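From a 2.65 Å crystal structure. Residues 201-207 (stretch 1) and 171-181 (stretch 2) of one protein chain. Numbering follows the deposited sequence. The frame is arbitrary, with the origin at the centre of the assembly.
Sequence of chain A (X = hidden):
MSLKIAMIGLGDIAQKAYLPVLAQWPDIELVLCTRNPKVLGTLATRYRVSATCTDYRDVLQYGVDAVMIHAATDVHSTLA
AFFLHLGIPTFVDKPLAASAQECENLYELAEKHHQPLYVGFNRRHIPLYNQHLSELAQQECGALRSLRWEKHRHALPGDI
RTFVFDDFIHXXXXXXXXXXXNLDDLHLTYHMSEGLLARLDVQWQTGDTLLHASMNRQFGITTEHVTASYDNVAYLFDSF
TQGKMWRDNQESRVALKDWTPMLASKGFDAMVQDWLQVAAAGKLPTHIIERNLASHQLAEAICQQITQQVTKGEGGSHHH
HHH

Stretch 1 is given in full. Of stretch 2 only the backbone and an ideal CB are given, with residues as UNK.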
# COMPACT_ATOMS: atom_id res chain seq x y z
N ASP A 201 -24.68 4.18 11.14
CA ASP A 201 -23.61 3.73 12.02
C ASP A 201 -24.12 3.24 13.36
O ASP A 201 -24.54 4.04 14.21
CB ASP A 201 -22.61 4.86 12.25
CG ASP A 201 -21.80 5.19 11.00
OD1 ASP A 201 -21.19 4.27 10.43
OD2 ASP A 201 -21.78 6.37 10.59
N VAL A 202 -24.08 1.93 13.55
CA VAL A 202 -24.53 1.32 14.79
C VAL A 202 -23.34 0.79 15.57
O VAL A 202 -22.55 -0.00 15.06
CB VAL A 202 -25.50 0.17 14.53
CG1 VAL A 202 -25.84 -0.53 15.83
CG2 VAL A 202 -26.76 0.70 13.86
N GLN A 203 -23.23 1.23 16.81
CA GLN A 203 -22.13 0.83 17.67
C GLN A 203 -22.58 0.65 19.12
O GLN A 203 -23.32 1.47 19.66
CB GLN A 203 -21.04 1.90 17.57
CG GLN A 203 -20.25 2.13 18.83
CD GLN A 203 -19.11 3.12 18.65
OE1 GLN A 203 -18.54 3.60 19.63
NE2 GLN A 203 -18.76 3.42 17.40
N TRP A 204 -22.13 -0.43 19.75
CA TRP A 204 -22.46 -0.70 21.15
C TRP A 204 -21.34 -1.48 21.81
O TRP A 204 -20.46 -2.03 21.14
CB TRP A 204 -23.76 -1.49 21.25
CG TRP A 204 -23.64 -2.90 20.78
CD1 TRP A 204 -23.46 -4.01 21.56
CD2 TRP A 204 -23.77 -3.36 19.44
NE1 TRP A 204 -23.49 -5.15 20.78
CE2 TRP A 204 -23.68 -4.77 19.47
CE3 TRP A 204 -23.95 -2.71 18.21
CZ2 TRP A 204 -23.79 -5.55 18.32
CZ3 TRP A 204 -24.06 -3.49 17.06
CH2 TRP A 204 -23.97 -4.89 17.12
N GLN A 205 -21.37 -1.56 23.14
CA GLN A 205 -20.33 -2.28 23.86
C GLN A 205 -20.88 -3.42 24.72
O GLN A 205 -21.79 -3.23 25.52
CB GLN A 205 -19.53 -1.28 24.70
CG GLN A 205 -18.42 -1.90 25.53
CD GLN A 205 -17.15 -1.06 25.55
OE1 GLN A 205 -17.19 0.18 25.54
NE2 GLN A 205 -16.01 -1.73 25.61
N THR A 206 -20.33 -4.62 24.52
CA THR A 206 -20.73 -5.81 25.27
C THR A 206 -19.54 -6.30 26.08
O THR A 206 -18.65 -6.96 25.55
CB THR A 206 -21.15 -6.99 24.35
OG1 THR A 206 -22.40 -6.69 23.73
CG2 THR A 206 -21.27 -8.29 25.15
N GLY A 207 -19.54 -5.99 27.37
CA GLY A 207 -18.44 -6.43 28.21
C GLY A 207 -17.21 -5.62 27.88
O GLY A 207 -17.23 -4.39 27.96
N UNK A 171 -22.92 -6.04 7.46
CA UNK A 171 -21.97 -5.63 8.50
C UNK A 171 -22.51 -5.75 9.92
O UNK A 171 -21.79 -6.12 10.84
CB UNK A 171 -21.54 -4.18 8.25
N UNK A 172 -23.80 -5.44 10.08
CA UNK A 172 -24.43 -5.50 11.38
C UNK A 172 -24.32 -6.90 11.99
O UNK A 172 -23.83 -7.06 13.12
CB UNK A 172 -25.90 -5.08 11.27
N UNK A 173 -24.77 -7.90 11.25
CA UNK A 173 -24.71 -9.28 11.72
C UNK A 173 -23.28 -9.75 11.94
O UNK A 173 -22.96 -10.36 12.97
CB UNK A 173 -25.41 -10.21 10.72
N UNK A 174 -22.42 -9.47 10.97
CA UNK A 174 -21.02 -9.88 11.04
C UNK A 174 -20.33 -9.43 12.32
O UNK A 174 -19.36 -10.03 12.75
CB UNK A 174 -20.26 -9.33 9.83
N UNK A 175 -20.86 -8.37 12.91
CA UNK A 175 -20.28 -7.82 14.11
C UNK A 175 -21.06 -8.22 15.35
O UNK A 175 -20.54 -8.16 16.46
CB UNK A 175 -20.20 -6.30 14.00
N UNK A 176 -22.31 -8.65 15.14
CA UNK A 176 -23.22 -9.04 16.22
C UNK A 176 -22.81 -10.34 16.93
O UNK A 176 -23.53 -11.33 16.91
CB UNK A 176 -24.64 -9.20 15.66
N UNK A 177 -21.66 -10.29 17.59
CA UNK A 177 -21.11 -11.44 18.29
C UNK A 177 -21.63 -11.57 19.72
O UNK A 177 -21.24 -12.49 20.45
CB UNK A 177 -19.58 -11.35 18.30
N UNK A 178 -22.49 -10.65 20.14
CA UNK A 178 -23.03 -10.66 21.49
C UNK A 178 -24.54 -10.89 21.50
O UNK A 178 -25.20 -10.79 22.53
CB UNK A 178 -22.70 -9.34 22.19
N UNK A 179 -25.09 -11.19 20.32
CA UNK A 179 -26.52 -11.41 20.16
C UNK A 179 -27.27 -10.20 20.68
O UNK A 179 -27.99 -10.28 21.68
CB UNK A 179 -26.97 -12.68 20.89
N UNK A 180 -27.09 -9.07 20.00
CA UNK A 180 -27.75 -7.81 20.35
C UNK A 180 -29.09 -7.84 19.63
O UNK A 180 -29.14 -7.97 18.41
CB UNK A 180 -26.92 -6.59 19.96
N UNK A 181 -30.18 -7.71 20.37
CA UNK A 181 -31.50 -7.78 19.76
C UNK A 181 -32.34 -6.53 19.98
O UNK A 181 -33.56 -6.59 19.86
CB UNK A 181 -32.25 -9.00 20.31

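Residues 201 to 206 of stretch 1 form a strand whose alternate side chains, Val 202, Trp 204 and Thr 206, point toward stretch 2, offering in turn a branched aliphatic group, a broad indole and a hydroxyl.

Position 171 has helical angles, and its ideal CB has nothing of stretch 1 within 5.5 Å, so stretch 1 sets no preference. A phi of -63° is compatible with proline, and Pro 171 is deposited.

At position 172 CA-to-CB points sideways, and only a side chain with some length could reach Val 202 and the far end of the indole. Leucine, isoleucine or methionine would suit. Leu 172 does it with its end: CD1 lies 4.0 Å from Val 202 CG1 and 4.2 Å from Trp 204 CZ3.

Position 173 points away and 174 is out of reach, so stretch 1 leaves both free; they are Asp 173 and Ser 174.

Position 175 closes the helix and points toward the indole, its ideal CB 5.1 Å from Trp 204 CH2. A modest apolar group would fit; Val 175 comes no nearer than 4.6 Å, from its CG1 to Trp 204 CH2.

Position 176 leaves helical phi/psi, and its ideal CB is 4.6 Å from Trp 204 CZ2. A short polar side chain, such as aspartate, asparagine or serine, could tie down the loop beside the ring. Asn 176 has OD1 3.9 Å from Trp 204 CZ2. The backbone N of 180 donates a nearly straight hydrogen bond to Asn 176 OD1 at 2.7 Å, and Asn 176 ND2 donates to the O of 180 at 3.3 Å.

At position 178 the ideal CB is a tight 3.1 Å from Thr 206 OG1. So close to a hydroxyl, a small side chain is the easy choice: glycine or alanine would avoid crowding, and serine could also pair with the hydroxyl. Ser 178, in the p rotamer, donates from OG to Thr 206 OG1 at 2.9 Å, and its OG also sits at the indole edge, 3.3 Å from Trp 204 NE1.

Position 179 points away with positive phi (55°), easy for glycine or asparagine. Arg 179 adopts it nonetheless.

Position 180 points toward the ring, its ideal CB 3.7 Å from Trp 204 CZ2. A flexible chain with methylenes to lay over the face, such as glutamine, methionine or lysine, would suit. Gln 180 places CG 3.8 Å from the centroid of the Trp 204 five-membered ring, a CH-pi contact.

Positions 177, pointing sideways, and 181, out of reach, meet nothing of stretch 1; they are Leu 177 and Cys 181.

Stretch 2, residues 171-181: PLDSVNLSRQC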
# COMPACT_ATOMS: atom_id res chain seq x y z
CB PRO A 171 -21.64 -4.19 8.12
CG PRO A 171 -22.88 -3.72 7.45
CD PRO A 171 -23.27 -4.90 6.59
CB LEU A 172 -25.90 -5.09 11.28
CG LEU A 172 -26.62 -4.94 12.63
CD1 LEU A 172 -26.05 -3.73 13.37
CD2 LEU A 172 -28.10 -4.78 12.40
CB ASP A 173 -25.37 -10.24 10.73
CG ASP A 173 -25.12 -11.70 11.09
OD1 ASP A 173 -25.74 -12.22 12.03
OD2 ASP A 173 -24.28 -12.34 10.43
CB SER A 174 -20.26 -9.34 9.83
OG SER A 174 -20.80 -9.84 8.64
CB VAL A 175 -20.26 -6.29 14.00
CG1 VAL A 175 -19.81 -5.69 15.30
CG2 VAL A 175 -19.32 -5.87 12.88
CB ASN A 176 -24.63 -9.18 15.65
CG ASN A 176 -25.68 -9.17 16.72
OD1 ASN A 176 -25.37 -9.14 17.91
ND2 ASN A 176 -26.94 -9.17 16.31
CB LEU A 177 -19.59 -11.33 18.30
CG LEU A 177 -18.91 -11.18 16.94
CD1 LEU A 177 -17.51 -10.66 17.14
CD2 LEU A 177 -18.89 -12.51 16.20
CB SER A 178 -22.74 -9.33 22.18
OG SER A 178 -23.54 -8.29 21.64
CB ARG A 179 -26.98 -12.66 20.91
CG ARG A 179 -26.24 -13.92 20.53
CD ARG A 179 -27.00 -15.16 20.99
NE ARG A 179 -27.56 -15.01 22.35
CZ ARG A 179 -28.80 -14.60 22.64
NH1 ARG A 179 -29.63 -14.27 21.66
NH2 ARG A 179 -29.21 -14.54 23.90
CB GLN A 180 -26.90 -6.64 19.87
CG GLN A 180 -27.20 -5.29 20.51
CD GLN A 180 -26.92 -5.27 22.01
OE1 GLN A 180 -26.05 -6.00 22.52
NE2 GLN A 180 -27.66 -4.43 22.73
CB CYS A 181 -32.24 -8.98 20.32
SG CYS A 181 -32.28 -8.96 22.10
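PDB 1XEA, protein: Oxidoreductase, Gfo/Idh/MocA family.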